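Local coordinates for protein GAF (Saccharomyces cerevisiae, PDB 1F5M) that reduces the R-enantiomer of free methionine sulfoxide to methionine at the expense of thioredoxin and takes part in protection against oxidative stress, at residues I133-I138 and K168-I173; G68-Q73 and L80-F85; L30-L35 and S47-L52. One frame throughout, in Å; residues are numbered along the deposited sequence.

Interaction 1: I133-I138 and K168-I173; sequences IVVPII and KLAKLI
Strand 133-138 and helix 168-173 run in nearly the same direction, their axes 30° apart and 7.3 Å from each other at closest approach, and Ile-137 and Ala-170 bring the two backbones nearest, CA to CA 4.9 Å. Ala-170 CB points at the strand and touches Val-135 CG1, Pro-136 O and Ile-137 CG1, the last at 3.9 Å from Ala-170 CB. The small side chain is consistent with the close approach of helix and strand. Ile-137 uses its other branch too, CG2 lying 3.8 Å from Ala-170 O. This is the GAF fold, a central antiparallel sheet with helices on both faces; here the C-terminal helix 160-176 lies on strand 131-138. One turn on, Ile-173 meets Ile-137 methyl to methyl, CG2 to CG2 at 4.0 Å, the two side chains crossing at about a right angle. In Ile-173 CG2 stands anti to the backbone N (chi1, to CG1, -80°), which turns this methyl to the strand. No hydrogen bond passes between the segments; the strand's backbone pairs with strand 144-152, and Val-135 also packs on Leu-166 and Glu-167 of the same helix.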
loop_
_atom_site.group_PDB
_atom_site.type_symbol
_atom_site.label_atom_id
_atom_site.label_comp_id
_atom_site.label_asym_id
_atom_site.label_seq_id
_atom_site.Cartn_x
_atom_site.Cartn_y
_atom_site.Cartn_z
ATOM N N ILE B 133 10.575 10.215 -9.872
ATOM C CA ILE B 133 9.708 11.350 -10.177
ATOM C C ILE B 133 8.817 11.591 -8.975
ATOM O O ILE B 133 8.209 10.640 -8.403
ATOM C CB ILE B 133 8.860 11.131 -11.455
ATOM C CG1 ILE B 133 8.014 12.379 -11.751
ATOM C CG2 ILE B 133 7.952 9.909 -11.274
ATOM C CD1 ILE B 133 7.407 12.424 -13.142
ATOM N N VAL B 134 8.757 12.845 -8.546
ATOM C CA VAL B 134 7.926 13.196 -7.387
ATOM C C VAL B 134 7.068 14.378 -7.728
ATOM O O VAL B 134 7.555 15.425 -8.174
ATOM C CB VAL B 134 8.742 13.547 -6.132
ATOM C CG1 VAL B 134 7.793 13.767 -4.954
ATOM C CG2 VAL B 134 9.705 12.439 -5.825
ATOM N N VAL B 135 5.768 14.173 -7.560
ATOM C CA VAL B 135 4.772 15.182 -7.865
ATOM C C VAL B 135 4.036 15.622 -6.593
ATOM O O VAL B 135 3.385 14.797 -5.878
ATOM C CB VAL B 135 3.764 14.626 -8.899
ATOM C CG1 VAL B 135 2.671 15.644 -9.227
ATOM C CG2 VAL B 135 4.493 14.185 -10.147
ATOM N N PRO B 136 4.116 16.918 -6.267
ATOM C CA PRO B 136 3.418 17.376 -5.046
ATOM C C PRO B 136 1.895 17.544 -5.195
ATOM O O PRO B 136 1.393 17.972 -6.236
ATOM C CB PRO B 136 4.119 18.688 -4.730
ATOM C CG PRO B 136 4.372 19.236 -6.072
ATOM C CD PRO B 136 4.820 18.034 -6.924
ATOM N N ILE B 137 1.153 17.154 -4.148
ATOM C CA ILE B 137 -0.293 17.253 -4.139
ATOM C C ILE B 137 -0.583 18.572 -3.443
ATOM O O ILE B 137 -0.152 18.778 -2.314
ATOM C CB ILE B 137 -0.892 16.056 -3.361
ATOM C CG1 ILE B 137 -0.552 14.751 -4.116
ATOM C CG2 ILE B 137 -2.376 16.201 -3.218
ATOM C CD1 ILE B 137 -0.650 13.521 -3.223
ATOM N N ILE B 138 -1.318 19.460 -4.113
ATOM C CA ILE B 138 -1.578 20.802 -3.564
ATOM C C ILE B 138 -3.002 21.056 -3.112
ATOM O O ILE B 138 -3.942 20.648 -3.781
ATOM C CB ILE B 138 -1.196 21.886 -4.625
ATOM C CG1 ILE B 138 0.235 21.634 -5.127
ATOM C CG2 ILE B 138 -1.389 23.285 -4.038
ATOM C CD1 ILE B 138 1.285 21.768 -4.046
ATOM N N LYS B 168 -2.298 15.785 -12.894
ATOM C CA LYS B 168 -3.757 15.785 -13.029
ATOM C C LYS B 168 -4.307 14.897 -11.909
ATOM O O LYS B 168 -5.328 15.214 -11.281
ATOM C CB LYS B 168 -4.194 15.165 -14.334
ATOM C CG LYS B 168 -4.075 16.081 -15.549
ATOM C CD LYS B 168 -4.271 15.268 -16.849
ATOM C CE LYS B 168 -4.166 16.192 -18.063
ATOM N NZ LYS B 168 -4.232 15.459 -19.355
ATOM N N LEU B 169 -3.589 13.805 -11.662
ATOM C CA LEU B 169 -3.984 12.849 -10.638
ATOM C C LEU B 169 -3.940 13.476 -9.253
ATOM O O LEU B 169 -4.786 13.179 -8.410
ATOM C CB LEU B 169 -3.066 11.619 -10.660
ATOM C CG LEU B 169 -3.372 10.541 -9.585
ATOM C CD1 LEU B 169 -4.804 9.999 -9.784
ATOM C CD2 LEU B 169 -2.358 9.391 -9.723
ATOM N N ALA B 170 -2.929 14.301 -9.017
ATOM C CA ALA B 170 -2.749 14.968 -7.755
ATOM C C ALA B 170 -3.935 15.905 -7.530
ATOM O O ALA B 170 -4.417 16.051 -6.414
ATOM C CB ALA B 170 -1.377 15.761 -7.747
ATOM N N LYS B 171 -4.402 16.553 -8.588
ATOM C CA LYS B 171 -5.547 17.454 -8.439
ATOM C C LYS B 171 -6.840 16.678 -8.097
ATOM O O LYS B 171 -7.678 17.146 -7.308
ATOM C CB LYS B 171 -5.722 18.283 -9.715
ATOM C CG LYS B 171 -4.667 19.359 -9.871
ATOM C CD LYS B 171 -4.839 20.077 -11.196
ATOM C CE LYS B 171 -3.738 21.121 -11.395
ATOM N NZ LYS B 171 -2.355 20.505 -11.302
ATOM N N LEU B 172 -6.967 15.486 -8.659
ATOM C CA LEU B 172 -8.133 14.638 -8.430
ATOM C C LEU B 172 -8.123 14.092 -7.010
ATOM O O LEU B 172 -9.194 13.795 -6.421
ATOM C CB LEU B 172 -8.161 13.451 -9.422
ATOM C CG LEU B 172 -8.513 13.688 -10.881
ATOM C CD1 LEU B 172 -8.522 12.377 -11.651
ATOM C CD2 LEU B 172 -9.866 14.362 -10.963
ATOM N N ILE B 173 -6.918 13.933 -6.472
ATOM C CA ILE B 173 -6.733 13.428 -5.120
ATOM C C ILE B 173 -7.142 14.550 -4.177
ATOM O O ILE B 173 -7.892 14.333 -3.206
ATOM C CB ILE B 173 -5.239 13.035 -4.889
ATOM C CG1 ILE B 173 -4.991 11.656 -5.509
ATOM C CG2 ILE B 173 -4.870 13.074 -3.402
ATOM C CD1 ILE B 173 -3.565 11.208 -5.494
#

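Interaction 2: G68-Q73 and L80-F85; sequences GFYVTQ and LILGPF
Tyr-70 and Leu-82 face each other as a non-hydrogen-bonded pair of an antiparallel hairpin, and their side chains cross obliquely. The phenol leans across the partner strand: CD2 lies 3.5 Å from Leu-82 N, and Leu-82 CD2 sits 4.0 Å above the ring plane, offset toward the rim. Leu-80 CB meets Tyr-70 CB at 3.9 Å and stands obliquely to the ring. Val-71 and Ile-81, whose side chains lie on the opposite face of the sheet from Tyr-70, form a hydrogen-bonded pair with two backbone bonds; the one from Ile-81 N to Val-71 O is 2.7 Å long and nearly straight (172°). The Ile-81 side chain reaches back along the hairpin, and with chi2 anti (179°) its CD1 lies against Gln-73 CB and CG. Between Gly-68 and Tyr-70 a beta bulge shifts the register by one. There Phe-69 N donates to Pro-84 O at 2.9 Å, and the same oxygen lies in the plane of the Phe-69 ring at its edge, 3.4 Å from CD1. Phe-69 O in turn accepts from Gly-83 N. Gly-68, without a side chain, lets Phe-85 CB come to 3.7 Å from its CA. Tyr-70 OH bonds to Cys-91 O, and its ring touches Cys-125, the two cysteines being joined by a disulfide. Strand 144-152 borders strand 64-72 on its other edge; helix 42-59 packs on Phe-69 and Val-71, helix 99-107 on Tyr-70 and Leu-80, and Asn-48 of the second subunit on Leu-82 and Phe-85.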
loop_
_atom_site.group_PDB
_atom_site.type_symbol
_atom_site.label_atom_id
_atom_site.label_comp_id
_atom_site.label_asym_id
_atom_site.label_seq_id
_atom_site.Cartn_x
_atom_site.Cartn_y
_atom_site.Cartn_z
ATOM N N GLY B 68 4.059 5.203 -4.766
ATOM C CA GLY B 68 3.301 5.478 -3.566
ATOM C C GLY B 68 3.223 6.905 -3.149
ATOM O O GLY B 68 3.474 7.830 -3.948
ATOM N N PHE B 69 2.900 7.103 -1.878
ATOM C CA PHE B 69 2.699 8.446 -1.331
ATOM C C PHE B 69 3.314 8.760 0.038
ATOM O O PHE B 69 3.549 7.847 0.859
ATOM C CB PHE B 69 1.202 8.751 -1.149
ATOM C CG PHE B 69 0.361 8.557 -2.392
ATOM C CD1 PHE B 69 -0.036 7.266 -2.799
ATOM C CD2 PHE B 69 0.055 9.657 -3.206
ATOM C CE1 PHE B 69 -0.715 7.079 -4.016
ATOM C CE2 PHE B 69 -0.631 9.466 -4.437
ATOM C CZ PHE B 69 -1.004 8.181 -4.833
ATOM N N TYR B 70 3.513 10.076 0.270
ATOM C CA TYR B 70 3.944 10.624 1.568
ATOM C C TYR B 70 2.909 11.717 1.800
ATOM O O TYR B 70 2.412 12.285 0.846
ATOM C CB TYR B 70 5.337 11.237 1.528
ATOM C CG TYR B 70 6.420 10.188 1.651
ATOM C CD1 TYR B 70 6.832 9.445 0.537
ATOM C CD2 TYR B 70 6.988 9.891 2.891
ATOM C CE1 TYR B 70 7.764 8.445 0.660
ATOM C CE2 TYR B 70 7.944 8.869 3.020
ATOM C CZ TYR B 70 8.323 8.154 1.909
ATOM O OH TYR B 70 9.268 7.122 2.015
ATOM N N VAL B 71 2.577 12.034 3.041
ATOM C CA VAL B 71 1.556 13.038 3.262
ATOM C C VAL B 71 2.099 13.923 4.353
ATOM O O VAL B 71 2.852 13.479 5.211
ATOM C CB VAL B 71 0.210 12.401 3.724
ATOM C CG1 VAL B 71 -0.310 11.393 2.652
ATOM C CG2 VAL B 71 0.421 11.705 5.066
ATOM N N THR B 72 1.722 15.184 4.306
ATOM C CA THR B 72 2.233 16.141 5.269
ATOM C C THR B 72 1.678 15.792 6.636
ATOM O O THR B 72 0.475 15.586 6.798
ATOM C CB THR B 72 1.858 17.583 4.840
ATOM O OG1 THR B 72 2.363 17.810 3.518
ATOM C CG2 THR B 72 2.474 18.633 5.788
ATOM N N GLN B 73 2.579 15.656 7.600
ATOM C CA GLN B 73 2.170 15.344 8.956
ATOM C C GLN B 73 1.249 16.467 9.433
ATOM O O GLN B 73 1.574 17.654 9.276
ATOM C CB GLN B 73 3.388 15.260 9.875
ATOM C CG GLN B 73 3.006 14.995 11.324
ATOM C CD GLN B 73 4.202 15.021 12.261
ATOM O OE1 GLN B 73 5.187 15.742 12.025
ATOM N NE2 GLN B 73 4.119 14.253 13.348
ATOM N N LEU B 80 6.934 15.164 6.017
ATOM C CA LEU B 80 6.176 14.175 5.229
ATOM C C LEU B 80 6.228 12.841 5.972
ATOM O O LEU B 80 7.293 12.430 6.423
ATOM C CB LEU B 80 6.815 13.967 3.858
ATOM C CG LEU B 80 6.757 15.124 2.849
ATOM C CD1 LEU B 80 7.680 14.763 1.651
ATOM C CD2 LEU B 80 5.324 15.328 2.364
ATOM N N ILE B 81 5.093 12.183 6.089
ATOM C CA ILE B 81 5.009 10.872 6.755
ATOM C C ILE B 81 4.623 9.844 5.676
ATOM O O ILE B 81 3.739 10.109 4.841
ATOM C CB ILE B 81 3.901 10.825 7.789
ATOM C CG1 ILE B 81 3.980 12.043 8.698
ATOM C CG2 ILE B 81 4.028 9.585 8.645
ATOM C CD1 ILE B 81 2.852 12.007 9.718
ATOM N N LEU B 82 5.261 8.679 5.731
ATOM C CA LEU B 82 5.019 7.578 4.779
ATOM C C LEU B 82 3.530 7.191 4.727
ATOM O O LEU B 82 2.921 6.936 5.780
ATOM C CB LEU B 82 5.807 6.337 5.217
ATOM C CG LEU B 82 6.363 5.356 4.162
ATOM C CD1 LEU B 82 6.402 3.960 4.740
ATOM C CD2 LEU B 82 5.615 5.403 2.907
ATOM N N GLY B 83 2.974 7.142 3.502
ATOM C CA GLY B 83 1.587 6.767 3.257
ATOM C C GLY B 83 1.577 5.484 2.434
ATOM O O GLY B 83 2.623 4.824 2.319
ATOM N N PRO B 84 0.426 5.082 1.854
ATOM C CA PRO B 84 0.288 3.861 1.036
ATOM C C PRO B 84 1.193 3.779 -0.176
ATOM O O PRO B 84 1.419 4.789 -0.911
ATOM C CB PRO B 84 -1.192 3.864 0.628
ATOM C CG PRO B 84 -1.866 4.611 1.751
ATOM C CD PRO B 84 -0.868 5.754 2.014
ATOM N N PHE B 85 1.702 2.576 -0.417
ATOM C CA PHE B 85 2.587 2.388 -1.543
ATOM C C PHE B 85 2.638 0.950 -2.013
ATOM O O PHE B 85 2.239 0.027 -1.289
ATOM C CB PHE B 85 4.025 2.810 -1.165
ATOM C CG PHE B 85 4.710 1.873 -0.160
ATOM C CD1 PHE B 85 5.379 0.719 -0.591
ATOM C CD2 PHE B 85 4.635 2.136 1.209
ATOM C CE1 PHE B 85 5.974 -0.183 0.353
ATOM C CE2 PHE B 85 5.219 1.264 2.162
ATOM C CZ PHE B 85 5.894 0.097 1.729
#

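Interaction 3: L30-L35 and S47-L52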
loop_
_atom_site.group_PDB
_atom_site.type_symbol
_atom_site.label_atom_id
_atom_site.label_comp_id
_atom_site.label_asym_id
_atom_site.label_seq_id
_atom_site.Cartn_x
_atom_site.Cartn_y
_atom_site.Cartn_z
ATOM N N LEU B 30 -9.524 7.875 -15.006
ATOM C CA LEU B 30 -10.947 7.490 -14.953
ATOM C C LEU B 30 -11.181 6.446 -13.851
ATOM O O LEU B 30 -12.177 6.513 -13.149
ATOM C CB LEU B 30 -11.416 6.924 -16.291
ATOM C CG LEU B 30 -11.431 7.967 -17.416
ATOM C CD1 LEU B 30 -11.864 7.321 -18.726
ATOM C CD2 LEU B 30 -12.383 9.102 -17.018
ATOM N N SER B 31 -10.275 5.479 -13.705
ATOM C CA SER B 31 -10.431 4.482 -12.640
ATOM C C SER B 31 -10.304 5.166 -11.264
ATOM O O SER B 31 -11.041 4.867 -10.347
ATOM C CB SER B 31 -9.366 3.385 -12.746
ATOM O OG SER B 31 -9.580 2.495 -13.844
ATOM N N TYR B 32 -9.348 6.069 -11.099
ATOM C CA TYR B 32 -9.196 6.711 -9.808
ATOM C C TYR B 32 -10.477 7.456 -9.440
ATOM O O TYR B 32 -10.925 7.423 -8.298
ATOM C CB TYR B 32 -8.017 7.687 -9.805
ATOM C CG TYR B 32 -7.959 8.456 -8.518
ATOM C CD1 TYR B 32 -7.363 7.901 -7.404
ATOM C CD2 TYR B 32 -8.645 9.667 -8.376
ATOM C CE1 TYR B 32 -7.442 8.493 -6.185
ATOM C CE2 TYR B 32 -8.744 10.284 -7.134
ATOM C CZ TYR B 32 -8.133 9.669 -6.040
ATOM O OH TYR B 32 -8.251 10.185 -4.795
ATOM N N GLU B 33 -11.062 8.140 -10.414
ATOM C CA GLU B 33 -12.293 8.893 -10.202
ATOM C C GLU B 33 -13.435 7.949 -9.779
ATOM O O GLU B 33 -14.149 8.199 -8.818
ATOM C CB GLU B 33 -12.630 9.615 -11.509
ATOM C CG GLU B 33 -13.956 10.381 -11.561
ATOM C CD GLU B 33 -14.133 11.077 -12.922
ATOM O OE1 GLU B 33 -13.202 11.850 -13.311
ATOM O OE2 GLU B 33 -15.177 10.840 -13.587
ATOM N N GLY B 34 -13.604 6.858 -10.493
ATOM C CA GLY B 34 -14.657 5.946 -10.122
ATOM C C GLY B 34 -14.408 5.246 -8.785
ATOM O O GLY B 34 -15.359 4.983 -8.054
ATOM N N LEU B 35 -13.145 4.931 -8.473
ATOM C CA LEU B 35 -12.805 4.252 -7.226
ATOM C C LEU B 35 -12.877 5.151 -6.015
ATOM O O LEU B 35 -13.138 4.666 -4.897
ATOM C CB LEU B 35 -11.399 3.647 -7.319
ATOM C CG LEU B 35 -11.301 2.446 -8.265
ATOM C CD1 LEU B 35 -9.860 2.147 -8.596
ATOM C CD2 LEU B 35 -11.984 1.238 -7.610
ATOM N N SER B 47 -4.472 4.292 -1.215
ATOM C CA SER B 47 -4.025 2.921 -1.330
ATOM C C SER B 47 -4.384 2.364 -2.694
ATOM O O SER B 47 -3.576 1.693 -3.289
ATOM C CB SER B 47 -4.663 2.055 -0.238
ATOM O OG SER B 47 -4.133 2.447 1.019
ATOM N N ASN B 48 -5.614 2.578 -3.167
ATOM C CA ASN B 48 -5.982 2.080 -4.494
ATOM C C ASN B 48 -5.202 2.870 -5.545
ATOM O O ASN B 48 -4.747 2.314 -6.550
ATOM C CB ASN B 48 -7.478 2.216 -4.741
ATOM C CG ASN B 48 -8.238 0.983 -4.242
ATOM O OD1 ASN B 48 -7.670 -0.088 -4.186
ATOM N ND2 ASN B 48 -9.492 1.131 -3.911
ATOM N N ALA B 49 -5.017 4.143 -5.289
ATOM C CA ALA B 49 -4.203 4.922 -6.236
ATOM C C ALA B 49 -2.806 4.303 -6.419
ATOM O O ALA B 49 -2.326 4.156 -7.558
ATOM C CB ALA B 49 -4.067 6.320 -5.746
ATOM N N SER B 50 -2.134 3.950 -5.317
ATOM C CA SER B 50 -0.791 3.396 -5.444
ATOM C C SER B 50 -0.829 2.139 -6.323
ATOM O O SER B 50 0.064 1.907 -7.122
ATOM C CB SER B 50 -0.180 3.097 -4.054
ATOM O OG SER B 50 -0.792 1.974 -3.442
ATOM N N SER B 51 -1.881 1.328 -6.211
ATOM C CA SER B 51 -1.965 0.132 -7.039
ATOM C C SER B 51 -2.177 0.467 -8.550
ATOM O O SER B 51 -1.650 -0.205 -9.439
ATOM C CB SER B 51 -3.116 -0.719 -6.523
ATOM O OG SER B 51 -3.224 -1.874 -7.277
ATOM N N LEU B 52 -2.948 1.510 -8.828
ATOM C CA LEU B 52 -3.246 1.959 -10.193
ATOM C C LEU B 52 -1.912 2.391 -10.840
ATOM O O LEU B 52 -1.534 1.898 -11.927
ATOM C CB LEU B 52 -4.227 3.170 -10.163
ATOM C CG LEU B 52 -5.708 2.826 -9.911
ATOM C CD1 LEU B 52 -6.610 4.094 -9.878
ATOM C CD2 LEU B 52 -6.166 1.870 -11.047
HETATM O O HOH W 1 -10.522 3.638 -3.658
#
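Leu-52 is the bump of this contact, and the hollow that takes it is formed by Ser-31, Tyr-32 and Leu-35. Its CD1 reaches down to the backbone of the facing helix, 3.6 Å from Tyr-32 N, with Tyr-32 CB 3.9 Å away on the same methyl. The second methyl, CD2, rests on Ser-31 CB. Leu-35 closes the hollow one turn on: it and Leu-52 reach toward each other tip to tip, CD1 to CD1 at 4.0 Å. The helices run antiparallel, 161° between their directions and 10.3 Å between axes, in the manner of a helical hairpin. A smaller bump, Ala-49 CB, touches the tyrosine ring obliquely, about equally far from CD1 and CE1, 4.0 Å each. Tyr-32 CG is anti to the backbone N (chi1 174°), which swings the ring out beside Ala-49. Leu-35 CD2 skims Asn-48 ND2 at 4.5 Å; a water bridges the helices, accepting from Asn-48 ND2 at 2.7 Å and donating to Leu-35 O at 3.1 Å. Asn-48 OD1 is held by Ala-90 N of the second subunit, and Leu-35 O also accepts from Gln-92 NE2 of that subunit, so this end of the hairpin is part of the interface between subunits. On the inner side, Tyr-32 lies against Leu-169, Leu-172 and Ile-173 of helix 160-176 and bonds through OH to Ser-176, while Ala-49 and Ser-50 rest on Phe-69 of strand 64-72.

In the fold
All three contacts are largely buried, but the centre of interaction 1 lies about 7 Å from the centre of the chain, those of interactions 2 and 3 about 10 and 11 Å. Interactions 1 and 2 share the sheet: one sets a helix on it by van der Waals contact without hydrogen bonds, mostly apolar, the other joins two of its strands by backbone hydrogen bonds. Interaction 3 pairs two helices with leucine packing and one bridging water. Phe-69 connects them, its CE2 3.6 Å from Ile-173 CD1 and its CZ 3.7 Å from Ala-49 CB, while interactions 1 and 3 meet where helix 21-36 lies on helix 160-176. Interactions 2 and 3 both reach the second subunit, which does not touch interaction 1.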